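Local structure of alpha-1,2-Mannosidase (Trichoderma reesei, 1HCU) at residues V146-P151 with T164-S168; S236-W240 with L293-G298; I252-L256 with L318-L323. The protein probably trims alpha-1,2-linked mannose residues from high-mannose N-glycans on glycoproteins, using calcium as a cofactor. All coordinates share one frame; numbering follows the deposited sequence.

Overall arrangement
The fold of family 47 is an alpha-helical barrel with small sheets attached, and the three contacts sample both parts. Interaction 3 packs helix 245-257 against helix 312-323 and is almost entirely apolar in its side-chain contacts. Interaction 2 joins strand 237-238 to strand 292-297 through backbone hydrogen bonds, with a tyrosine ring over the glycine of the first strand and a tryptophan beyond the ladder. Helix 245-257 follows strand 237-238 in the chain, and the nearest atoms of interactions 2 and 3 are about 8 Å apart. Interaction 1 lies farther out, its centre 25 Å from that of the chain, where an arginine and water hold a turn. Interactions 1 and 2 have buried and exposed members, whereas interaction 3 has no exposed one.

Interaction 1: residues V146-P151 with T164-S168; sequences VAFTTP and TVRRS
Arg167 stretches along the turn at Thr149 to Pro151 and grips it with its guanidinium. NH1 donates to Thr149 O at 3.2 Å, a bent bond (141° at the hydrogen); the oxygen lies near the guanidinium plane, yet NH1 stands above the plane of the carbonyl. Water 1 donates to the same oxygen and takes a weak bond from NH1. One face of the guanidinium is covered by Thr150 CG2, 3.7 Å from NE. Nearer the backbone, Arg167 CG rests 3.4 Å from Val146 O; the chain then turns at chi3 (71°), which brings NH1 down onto the turn. At the other end, Val165 CG1 meets Val146 CB at 3.5 Å, two valines lying alongside with opposite headings.

Further bonds position these groups. Thr149 OG1 donates in the carbonyl plane to Val146 O (2.6 Å), which also accepts from Thr149 N, so a threonine suits the turn well. Asp156 is the second partner of the guanidinium, in a salt bridge with Arg167 NE, and Thr150 OG1 is bonded to Val154 O. A leucine in place of Arg167 would probably leave Asp156 without its cationic mate and the turn without its tie. Around the contact, the 3-10 residues follow helix 127-144, Val146 touches Val159 of strand 158-160, the neighbour of strand 166-167, and Phe148 meets Trp185 of helix 182-192 edge-to-face.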
ATOM      1  N   VAL A 146      13.381  -1.181 -19.164  1.00 12.85           N
ATOM      2  CA  VAL A 146      13.761  -0.103 -20.088  1.00 12.77           C
ATOM      3  C   VAL A 146      13.610   1.250 -19.379  1.00 13.80           C
ATOM      4  O   VAL A 146      14.182   2.260 -19.794  1.00 16.08           O
ATOM      5  CB  VAL A 146      12.892  -0.123 -21.398  1.00 11.49           C
ATOM      6  CG1 VAL A 146      11.484   0.426 -21.135  1.00  8.19           C
ATOM      7  CG2 VAL A 146      13.588   0.663 -22.497  1.00  8.44           C
ATOM      8  N   ALA A 147      12.844   1.246 -18.293  1.00 12.17           N
ATOM      9  CA  ALA A 147      12.604   2.436 -17.490  1.00 11.58           C
ATOM     10  C   ALA A 147      13.900   2.993 -16.896  1.00 12.80           C
ATOM     11  O   ALA A 147      14.022   4.201 -16.667  1.00 12.13           O
ATOM     12  CB  ALA A 147      11.630   2.102 -16.363  1.00  8.57           C
ATOM     13  N   PHE A 148      14.863   2.110 -16.644  1.00 11.57           N
ATOM     14  CA  PHE A 148      16.133   2.523 -16.069  1.00 11.87           C
ATOM     15  C   PHE A 148      17.180   2.968 -17.074  1.00 14.00           C
ATOM     16  O   PHE A 148      18.327   3.221 -16.688  1.00 17.54           O
ATOM     17  CB  PHE A 148      16.728   1.402 -15.222  1.00 11.52           C
ATOM     18  CG  PHE A 148      15.829   0.935 -14.120  1.00 12.78           C
ATOM     19  CD1 PHE A 148      14.917  -0.094 -14.337  1.00 10.82           C
ATOM     20  CD2 PHE A 148      15.883   1.532 -12.866  1.00 11.55           C
ATOM     21  CE1 PHE A 148      14.080  -0.521 -13.323  1.00  9.92           C
ATOM     22  CE2 PHE A 148      15.047   1.112 -11.845  1.00 11.94           C
ATOM     23  CZ  PHE A 148      14.143   0.081 -12.075  1.00 12.16           C
ATOM     24  N   THR A 149      16.806   3.069 -18.348  1.00 14.25           N
ATOM     25  CA  THR A 149      17.763   3.483 -19.375  1.00 13.72           C
ATOM     26  C   THR A 149      17.884   5.003 -19.487  1.00 15.06           C
ATOM     27  O   THR A 149      18.008   5.554 -20.585  1.00 16.59           O
ATOM     28  CB  THR A 149      17.414   2.903 -20.784  1.00 12.86           C
ATOM     29  OG1 THR A 149      16.086   3.286 -21.163  1.00 12.11           O
ATOM     30  CG2 THR A 149      17.545   1.388 -20.789  1.00  9.66           C
ATOM     31  N   THR A 150      17.831   5.680 -18.345  1.00 13.81           N
ATOM     32  CA  THR A 150      17.969   7.129 -18.310  1.00 12.52           C
ATOM     33  C   THR A 150      19.454   7.418 -18.079  1.00 12.98           C
ATOM     34  O   THR A 150      20.199   6.542 -17.663  1.00 12.69           O
ATOM     35  CB  THR A 150      17.179   7.738 -17.145  1.00 12.97           C
ATOM     36  OG1 THR A 150      17.631   7.155 -15.915  1.00 11.29           O
ATOM     37  CG2 THR A 150      15.687   7.481 -17.314  1.00 11.91           C
ATOM     38  N   PRO A 151      19.892   8.659 -18.335  1.00 13.78           N
ATOM     39  CA  PRO A 151      21.298   9.039 -18.147  1.00 14.23           C
ATOM     40  C   PRO A 151      21.815   8.800 -16.726  1.00 14.57           C
ATOM     41  O   PRO A 151      22.972   8.415 -16.540  1.00 14.69           O
ATOM     42  CB  PRO A 151      21.306  10.526 -18.524  1.00 13.76           C
ATOM     43  CG  PRO A 151      20.221  10.617 -19.544  1.00 14.22           C
ATOM     44  CD  PRO A 151      19.124   9.770 -18.929  1.00 12.08           C
ATOM     45  N   THR A 164       6.897  -1.243 -29.522  1.00 21.00           N
ATOM     46  CA  THR A 164       8.145  -1.814 -29.013  1.00 21.09           C
ATOM     47  C   THR A 164       8.431  -1.332 -27.592  1.00 19.99           C
ATOM     48  O   THR A 164       7.749  -0.436 -27.089  1.00 19.45           O
ATOM     49  CB  THR A 164       9.362  -1.513 -29.951  1.00 22.39           C
ATOM     50  OG1 THR A 164      10.482  -2.300 -29.527  1.00 26.91           O
ATOM     51  CG2 THR A 164       9.755  -0.048 -29.918  1.00 23.14           C
ATOM     52  N   VAL A 165       9.408  -1.950 -26.932  1.00 19.53           N
ATOM     53  CA  VAL A 165       9.757  -1.574 -25.567  1.00 20.47           C
ATOM     54  C   VAL A 165      10.509  -0.244 -25.581  1.00 20.89           C
ATOM     55  O   VAL A 165      11.602  -0.156 -26.128  1.00 21.64           O
ATOM     56  CB  VAL A 165      10.644  -2.659 -24.881  1.00 21.60           C
ATOM     57  CG1 VAL A 165      10.997  -2.234 -23.466  1.00 20.88           C
ATOM     58  CG2 VAL A 165       9.912  -3.992 -24.849  1.00 21.69           C
ATOM     59  N   ARG A 166       9.912   0.787 -24.984  1.00 21.60           N
ATOM     60  CA  ARG A 166      10.526   2.110 -24.932  1.00 22.40           C
ATOM     61  C   ARG A 166      10.179   2.903 -23.667  1.00 21.56           C
ATOM     62  O   ARG A 166       9.175   2.637 -23.007  1.00 21.04           O
ATOM     63  CB  ARG A 166      10.122   2.932 -26.170  1.00 23.62           C
ATOM     64  CG  ARG A 166       8.626   2.906 -26.487  1.00 26.86           C
ATOM     65  CD  ARG A 166       8.279   3.825 -27.651  1.00 27.67           C
ATOM     66  NE  ARG A 166       8.223   5.219 -27.226  1.00 31.62           N
ATOM     67  CZ  ARG A 166       7.096   5.880 -26.973  1.00 32.19           C
ATOM     68  NH1 ARG A 166       5.918   5.284 -27.113  1.00 33.38           N
ATOM     69  NH2 ARG A 166       7.147   7.132 -26.550  1.00 32.83           N
ATOM     70  N   ARG A 167      11.035   3.875 -23.357  1.00 20.36           N
ATOM     71  CA  ARG A 167      10.904   4.776 -22.211  1.00 19.83           C
ATOM     72  C   ARG A 167       9.991   5.899 -22.665  1.00 20.70           C
ATOM     73  O   ARG A 167       9.944   6.204 -23.857  1.00 23.42           O
ATOM     74  CB  ARG A 167      12.255   5.417 -21.915  1.00 20.11           C
ATOM     75  CG  ARG A 167      12.786   5.286 -20.533  1.00 21.99           C
ATOM     76  CD  ARG A 167      14.094   6.039 -20.477  1.00 22.45           C
ATOM     77  NE  ARG A 167      13.860   7.478 -20.549  1.00 29.00           N
ATOM     78  CZ  ARG A 167      14.793   8.371 -20.849  1.00 29.66           C
ATOM     79  NH1 ARG A 167      16.029   7.972 -21.114  1.00 31.60           N
ATOM     80  NH2 ARG A 167      14.494   9.662 -20.868  1.00 32.03           N
ATOM     81  N   SER A 168       9.298   6.546 -21.734  1.00 18.88           N
ATOM     82  CA  SER A 168       8.430   7.655 -22.114  1.00 18.02           C
ATOM     83  C   SER A 168       9.305   8.891 -22.369  1.00 18.62           C
ATOM     84  O   SER A 168       8.942   9.775 -23.143  1.00 18.11           O
ATOM     85  CB  SER A 168       7.420   7.961 -21.004  1.00 17.21           C
ATOM     86  OG  SER A 168       8.031   8.692 -19.957  1.00 16.43           O
TER
HETATM   87  O   HOH W   1      18.883   8.017 -21.903  1.00 28.67           O

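Interaction 2: residues S236-W240 with L293-G298; sequences SSGSW and LSSYNG
A short antiparallel beta ladder joins Ser237 and Gly238 to Asn297 and Tyr296, adding strand 237-238 to strand 292-297 of a larger sheet. Gly238 and Tyr296 form the hydrogen-bonded pair: Gly238 N donates to Tyr296 O at 2.9 Å, and Tyr296 N returns a nearly straight bond (165°) to Gly238 O. Ser237 and Asn297 are the non-hydrogen-bonded pair, their side chains on one face, where Ser237 CB lies 3.7 Å from Asn297 CG. Beyond them Gly298 N donates to Ser236 O, and water 2 bridges Ser236 N and Asn297 ND2.

On the other face the Tyr296 ring lies against the peptide of Gly238, whose CA sits over the ring in a CH-pi contact 3.8 Å from its centroid. With CG placed between backbone N and carbonyl carbon (chi1 65°), the ring folds back across the neighbouring strand. Any beta carbon at Gly238 would probably collide with Tyr296 OH, so glycine fits here. That hydroxyl is hydrogen-bonded to Ile222 O.

Past the ladder, water 3 accepts from Trp240 N and donates to Ser294 O, filling in where the strands no longer bond directly. Leu293 CD1 covers one face of the indole, 4.0 Å from the centroid of its five-membered ring, and Tyr248 stacks on Trp240. The Trp240 side chain lies about 5 Å from that of Asp245, a predicted active-site residue. Backbone bonds thus set the strand pairing, while CH-pi contacts pack one ring on the ladder and another beyond it.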
ATOM      1  N   SER A 236      12.022  20.853  -1.820  1.00 20.87           N
ATOM      2  CA  SER A 236      12.177  20.406  -0.447  1.00 18.79           C
ATOM      3  C   SER A 236      10.811  20.133   0.184  1.00 17.92           C
ATOM      4  O   SER A 236      10.615  20.366   1.376  1.00 19.10           O
ATOM      5  CB  SER A 236      12.920  21.469   0.367  1.00 19.62           C
ATOM      6  OG  SER A 236      14.185  21.754  -0.209  1.00 21.52           O
ATOM      7  N   SER A 237       9.870  19.638  -0.615  1.00 15.66           N
ATOM      8  CA  SER A 237       8.536  19.345  -0.112  1.00 14.73           C
ATOM      9  C   SER A 237       8.287  17.840  -0.049  1.00 14.24           C
ATOM     10  O   SER A 237       8.948  17.064  -0.733  1.00 13.89           O
ATOM     11  CB  SER A 237       7.474  19.994  -1.002  1.00 12.92           C
ATOM     12  OG  SER A 237       7.394  19.332  -2.251  1.00 18.43           O
ATOM     13  N   GLY A 238       7.326  17.431   0.771  1.00 13.27           N
ATOM     14  CA  GLY A 238       7.030  16.019   0.885  1.00 12.02           C
ATOM     15  C   GLY A 238       5.955  15.759   1.916  1.00 12.91           C
ATOM     16  O   GLY A 238       5.351  16.703   2.431  1.00 13.50           O
ATOM     17  N   SER A 239       5.733  14.483   2.226  1.00 11.69           N
ATOM     18  CA  SER A 239       4.721  14.072   3.193  1.00 11.04           C
ATOM     19  C   SER A 239       4.739  12.560   3.303  1.00 11.33           C
ATOM     20  O   SER A 239       5.591  11.900   2.716  1.00 11.78           O
ATOM     21  CB  SER A 239       3.339  14.476   2.706  1.00 12.33           C
ATOM     22  OG  SER A 239       2.969  13.676   1.591  1.00 10.66           O
ATOM     23  N   TRP A 240       3.785  12.013   4.052  1.00 12.20           N
ATOM     24  CA  TRP A 240       3.670  10.570   4.179  1.00 12.84           C
ATOM     25  C   TRP A 240       2.484  10.069   3.354  1.00 14.25           C
ATOM     26  O   TRP A 240       1.911   9.019   3.639  1.00 14.28           O
ATOM     27  CB  TRP A 240       3.531  10.150   5.647  1.00 12.02           C
ATOM     28  CG  TRP A 240       4.852  10.171   6.371  1.00  9.46           C
ATOM     29  CD1 TRP A 240       5.573  11.275   6.726  1.00  8.88           C
ATOM     30  CD2 TRP A 240       5.639   9.038   6.756  1.00  9.14           C
ATOM     31  NE1 TRP A 240       6.761  10.902   7.304  1.00  7.92           N
ATOM     32  CE2 TRP A 240       6.833   9.538   7.337  1.00  8.67           C
ATOM     33  CE3 TRP A 240       5.456   7.649   6.664  1.00  8.12           C
ATOM     34  CZ2 TRP A 240       7.842   8.698   7.827  1.00  7.99           C
ATOM     35  CZ3 TRP A 240       6.463   6.808   7.153  1.00  8.93           C
ATOM     36  CH2 TRP A 240       7.641   7.337   7.726  1.00  9.75           C
ATOM     37  N   LEU A 293      -0.312  13.495  10.713  1.00 15.00           N
ATOM     38  CA  LEU A 293       0.941  13.870  10.065  1.00 14.70           C
ATOM     39  C   LEU A 293       0.687  15.003   9.067  1.00 16.24           C
ATOM     40  O   LEU A 293      -0.167  14.882   8.174  1.00 16.30           O
ATOM     41  CB  LEU A 293       1.564  12.661   9.344  1.00 12.27           C
ATOM     42  CG  LEU A 293       2.016  11.485  10.228  1.00 12.16           C
ATOM     43  CD1 LEU A 293       2.814  10.455   9.413  1.00  7.82           C
ATOM     44  CD2 LEU A 293       2.872  12.023  11.356  1.00  9.12           C
ATOM     45  N   SER A 294       1.411  16.109   9.234  1.00 14.57           N
ATOM     46  CA  SER A 294       1.284  17.252   8.333  1.00 14.27           C
ATOM     47  C   SER A 294       2.214  17.022   7.150  1.00 13.38           C
ATOM     48  O   SER A 294       3.106  16.173   7.217  1.00 10.72           O
ATOM     49  CB  SER A 294       1.708  18.557   9.023  1.00 15.04           C
ATOM     50  OG  SER A 294       0.815  18.939  10.055  1.00 20.98           O
ATOM     51  N   SER A 295       1.993  17.773   6.073  1.00 11.19           N
ATOM     52  CA  SER A 295       2.839  17.697   4.891  1.00 12.46           C
ATOM     53  C   SER A 295       3.848  18.810   5.120  1.00 12.59           C
ATOM     54  O   SER A 295       3.678  19.616   6.040  1.00 12.37           O
ATOM     55  CB  SER A 295       2.037  17.984   3.625  1.00 13.27           C
ATOM     56  OG  SER A 295       1.530  19.305   3.652  1.00 14.81           O
ATOM     57  N   TYR A 296       4.883  18.881   4.290  1.00 11.99           N
ATOM     58  CA  TYR A 296       5.895  19.910   4.485  1.00  9.22           C
ATOM     59  C   TYR A 296       6.512  20.441   3.212  1.00 10.07           C
ATOM     60  O   TYR A 296       6.456  19.811   2.158  1.00 10.37           O
ATOM     61  CB  TYR A 296       7.008  19.378   5.400  1.00  6.85           C
ATOM     62  CG  TYR A 296       7.790  18.224   4.807  1.00  7.61           C
ATOM     63  CD1 TYR A 296       8.866  18.449   3.939  1.00  5.85           C
ATOM     64  CD2 TYR A 296       7.432  16.900   5.080  1.00  5.65           C
ATOM     65  CE1 TYR A 296       9.565  17.376   3.350  1.00  4.42           C
ATOM     66  CE2 TYR A 296       8.121  15.830   4.499  1.00  8.07           C
ATOM     67  CZ  TYR A 296       9.184  16.078   3.634  1.00  6.64           C
ATOM     68  OH  TYR A 296       9.844  15.027   3.053  1.00  8.72           O
ATOM     69  N   ASN A 297       7.105  21.618   3.337  1.00 10.91           N
ATOM     70  CA  ASN A 297       7.787  22.286   2.249  1.00 12.65           C
ATOM     71  C   ASN A 297       8.738  23.221   2.969  1.00 13.09           C
ATOM     72  O   ASN A 297       8.339  24.268   3.482  1.00 12.43           O
ATOM     73  CB  ASN A 297       6.794  23.061   1.381  1.00 13.50           C
ATOM     74  CG  ASN A 297       7.422  23.560   0.090  1.00 16.34           C
ATOM     75  OD1 ASN A 297       6.727  23.948  -0.842  1.00 18.86           O
ATOM     76  ND2 ASN A 297       8.744  23.552   0.036  1.00 16.51           N
ATOM     77  N   GLY A 298      10.006  22.830   3.021  1.00 15.09           N
ATOM     78  CA  GLY A 298      10.981  23.629   3.736  1.00 16.91           C
ATOM     79  C   GLY A 298      10.724  23.325   5.199  1.00 18.78           C
ATOM     80  O   GLY A 298      10.347  22.202   5.538  1.00 18.49           O
TER
HETATM   81  O   HOH W   2      10.268  23.061  -2.099  1.00 16.26           O
HETATM   82  O   HOH W   3       2.575  13.806   6.228  1.00 11.78           O

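Interaction 3: residues I252-L256 with L318-L323; sequences IKMYL and LGGILL
Leu318 opens the contact by laying CD2 across the aliphatic chain of Lys253, 3.8 Å from CG, while its other methyl, CD1, faces Leu256 CD1. One step on, Gly319 CA lies 3.8 Å from Ile252 CG1, so the backbone itself takes part in the packing.

A turn later comes Leu322, which is directed toward helix 245-257. Its CD2 fits between Ile252 and Leu256, 3.6 Å from Leu256 CB and 3.9 Å from Ile252 CG1. The side chain of Leu256, with CG anti to its own backbone N (chi1 -158°), runs at about a right angle to that of Leu322. The carbonyl oxygen of Leu322 lies at the edge of the Tyr255 ring. Leu323 completes the walk: its CD2 comes obliquely to Tyr255 CE2 at 3.9 Å, and its CD1 borders Ile252 CD1.

The two helical segments run in broadly the same direction, 37° apart, with axes 10.2 Å from each other at closest approach. Branched aliphatic residues suit that spacing, because their methyls interlock without polar groups to satisfy. Lys253 fits by lending only its methylenes. Shape and dispersion therefore hold these helices together, while the NZ of this buried lysine is balanced elsewhere, by a salt bridge to Glu249 and a hydrogen bond to Phe483 O.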
ATOM      1  N   ILE A 252      12.573   0.849   5.597  1.00 10.99           N
ATOM      2  CA  ILE A 252      12.641  -0.062   6.732  1.00 10.60           C
ATOM      3  C   ILE A 252      12.309  -1.493   6.300  1.00 11.12           C
ATOM      4  O   ILE A 252      12.812  -2.455   6.887  1.00 11.10           O
ATOM      5  CB  ILE A 252      11.673   0.380   7.859  1.00 10.27           C
ATOM      6  CG1 ILE A 252      11.886  -0.472   9.116  1.00  8.92           C
ATOM      7  CG2 ILE A 252      10.242   0.273   7.378  1.00  9.38           C
ATOM      8  CD1 ILE A 252      13.249  -0.314   9.750  1.00  7.59           C
ATOM      9  N   LYS A 253      11.481  -1.643   5.269  1.00 10.37           N
ATOM     10  CA  LYS A 253      11.126  -2.984   4.817  1.00 12.27           C
ATOM     11  C   LYS A 253      12.296  -3.719   4.170  1.00 12.02           C
ATOM     12  O   LYS A 253      12.373  -4.947   4.233  1.00 15.49           O
ATOM     13  CB  LYS A 253       9.913  -2.939   3.882  1.00 10.97           C
ATOM     14  CG  LYS A 253       8.609  -2.695   4.641  1.00 12.20           C
ATOM     15  CD  LYS A 253       7.377  -2.870   3.767  1.00 11.09           C
ATOM     16  CE  LYS A 253       6.099  -2.716   4.586  1.00 10.59           C
ATOM     17  NZ  LYS A 253       4.876  -2.910   3.742  1.00 11.00           N
ATOM     18  N   MET A 254      13.210  -2.967   3.566  1.00 10.79           N
ATOM     19  CA  MET A 254      14.393  -3.548   2.946  1.00  8.42           C
ATOM     20  C   MET A 254      15.294  -4.055   4.063  1.00  8.82           C
ATOM     21  O   MET A 254      16.015  -5.044   3.898  1.00  8.77           O
ATOM     22  CB  MET A 254      15.150  -2.499   2.115  1.00  8.23           C
ATOM     23  CG  MET A 254      14.512  -2.161   0.778  1.00  8.66           C
ATOM     24  SD  MET A 254      14.021  -3.661  -0.138  1.00 14.99           S
ATOM     25  CE  MET A 254      15.596  -4.252  -0.708  1.00 13.50           C
ATOM     26  N   TYR A 255      15.245  -3.378   5.208  1.00  9.38           N
ATOM     27  CA  TYR A 255      16.060  -3.780   6.355  1.00 10.44           C
ATOM     28  C   TYR A 255      15.576  -5.118   6.896  1.00 11.21           C
ATOM     29  O   TYR A 255      16.361  -5.893   7.443  1.00 11.68           O
ATOM     30  CB  TYR A 255      15.991  -2.726   7.459  1.00  9.42           C
ATOM     31  CG  TYR A 255      16.798  -3.065   8.694  1.00  9.76           C
ATOM     32  CD1 TYR A 255      18.197  -3.086   8.667  1.00  9.41           C
ATOM     33  CD2 TYR A 255      16.162  -3.331   9.903  1.00 10.64           C
ATOM     34  CE1 TYR A 255      18.939  -3.358   9.824  1.00  7.23           C
ATOM     35  CE2 TYR A 255      16.889  -3.602  11.059  1.00 11.41           C
ATOM     36  CZ  TYR A 255      18.269  -3.613  11.017  1.00 11.53           C
ATOM     37  OH  TYR A 255      18.959  -3.875  12.186  1.00 16.05           O
ATOM     38  N   LEU A 256      14.276  -5.376   6.756  1.00 11.03           N
ATOM     39  CA  LEU A 256      13.700  -6.634   7.215  1.00 10.50           C
ATOM     40  C   LEU A 256      14.121  -7.699   6.198  1.00 11.02           C
ATOM     41  O   LEU A 256      14.482  -8.822   6.569  1.00  8.54           O
ATOM     42  CB  LEU A 256      12.167  -6.539   7.258  1.00 11.08           C
ATOM     43  CG  LEU A 256      11.373  -7.506   8.153  1.00 14.93           C
ATOM     44  CD1 LEU A 256       9.904  -7.560   7.708  1.00 12.22           C
ATOM     45  CD2 LEU A 256      11.970  -8.890   8.097  1.00 16.11           C
ATOM     46  N   LEU A 318       6.214  -1.293  12.601  1.00  7.49           N
ATOM     47  CA  LEU A 318       7.142  -2.249  12.000  1.00  8.28           C
ATOM     48  C   LEU A 318       8.578  -1.895  12.357  1.00 10.15           C
ATOM     49  O   LEU A 318       9.361  -2.761  12.763  1.00 12.65           O
ATOM     50  CB  LEU A 318       6.997  -2.274  10.486  1.00  7.60           C
ATOM     51  CG  LEU A 318       7.983  -3.193   9.759  1.00  8.00           C
ATOM     52  CD1 LEU A 318       7.952  -4.602  10.358  1.00  7.87           C
ATOM     53  CD2 LEU A 318       7.621  -3.234   8.292  1.00  6.92           C
ATOM     54  N   GLY A 319       8.913  -0.614  12.205  1.00 10.70           N
ATOM     55  CA  GLY A 319      10.247  -0.136  12.526  1.00 11.32           C
ATOM     56  C   GLY A 319      10.592  -0.355  13.988  1.00 10.67           C
ATOM     57  O   GLY A 319      11.722  -0.689  14.311  1.00 10.84           O
ATOM     58  N   GLY A 320       9.613  -0.166  14.868  1.00 12.54           N
ATOM     59  CA  GLY A 320       9.836  -0.364  16.292  1.00 13.28           C
ATOM     60  C   GLY A 320      10.117  -1.821  16.623  1.00 12.88           C
ATOM     61  O   GLY A 320      10.885  -2.125  17.537  1.00 13.21           O
ATOM     62  N   ILE A 321       9.489  -2.730  15.883  1.00 13.38           N
ATOM     63  CA  ILE A 321       9.699  -4.159  16.090  1.00 12.34           C
ATOM     64  C   ILE A 321      11.118  -4.518  15.651  1.00 12.96           C
ATOM     65  O   ILE A 321      11.907  -5.017  16.443  1.00 13.55           O
ATOM     66  CB  ILE A 321       8.698  -4.998  15.261  1.00 10.84           C
ATOM     67  CG1 ILE A 321       7.282  -4.770  15.774  1.00 11.24           C
ATOM     68  CG2 ILE A 321       9.035  -6.481  15.356  1.00  9.98           C
ATOM     69  CD1 ILE A 321       6.242  -5.457  14.946  1.00  6.90           C
ATOM     70  N   LEU A 322      11.430  -4.248  14.386  1.00 13.82           N
ATOM     71  CA  LEU A 322      12.748  -4.543  13.829  1.00 14.45           C
ATOM     72  C   LEU A 322      13.901  -3.868  14.562  1.00 16.14           C
ATOM     73  O   LEU A 322      15.017  -4.377  14.556  1.00 18.46           O
ATOM     74  CB  LEU A 322      12.801  -4.143  12.355  1.00 13.10           C
ATOM     75  CG  LEU A 322      12.282  -5.096  11.272  1.00 15.85           C
ATOM     76  CD1 LEU A 322      11.083  -5.870  11.755  1.00 15.71           C
ATOM     77  CD2 LEU A 322      11.937  -4.281  10.026  1.00 12.71           C
ATOM     78  N   LEU A 323      13.649  -2.727  15.192  1.00 15.67           N
ATOM     79  CA  LEU A 323      14.726  -2.027  15.890  1.00 15.74           C
ATOM     80  C   LEU A 323      14.658  -2.100  17.406  1.00 16.50           C
ATOM     81  O   LEU A 323      15.501  -1.520  18.083  1.00 15.86           O
ATOM     82  CB  LEU A 323      14.753  -0.558  15.467  1.00 13.51           C
ATOM     83  CG  LEU A 323      15.060  -0.336  13.992  1.00 14.98           C
ATOM     84  CD1 LEU A 323      14.851   1.115  13.643  1.00 11.82           C
ATOM     85  CD2 LEU A 323      16.492  -0.787  13.697  1.00 13.64           C
TER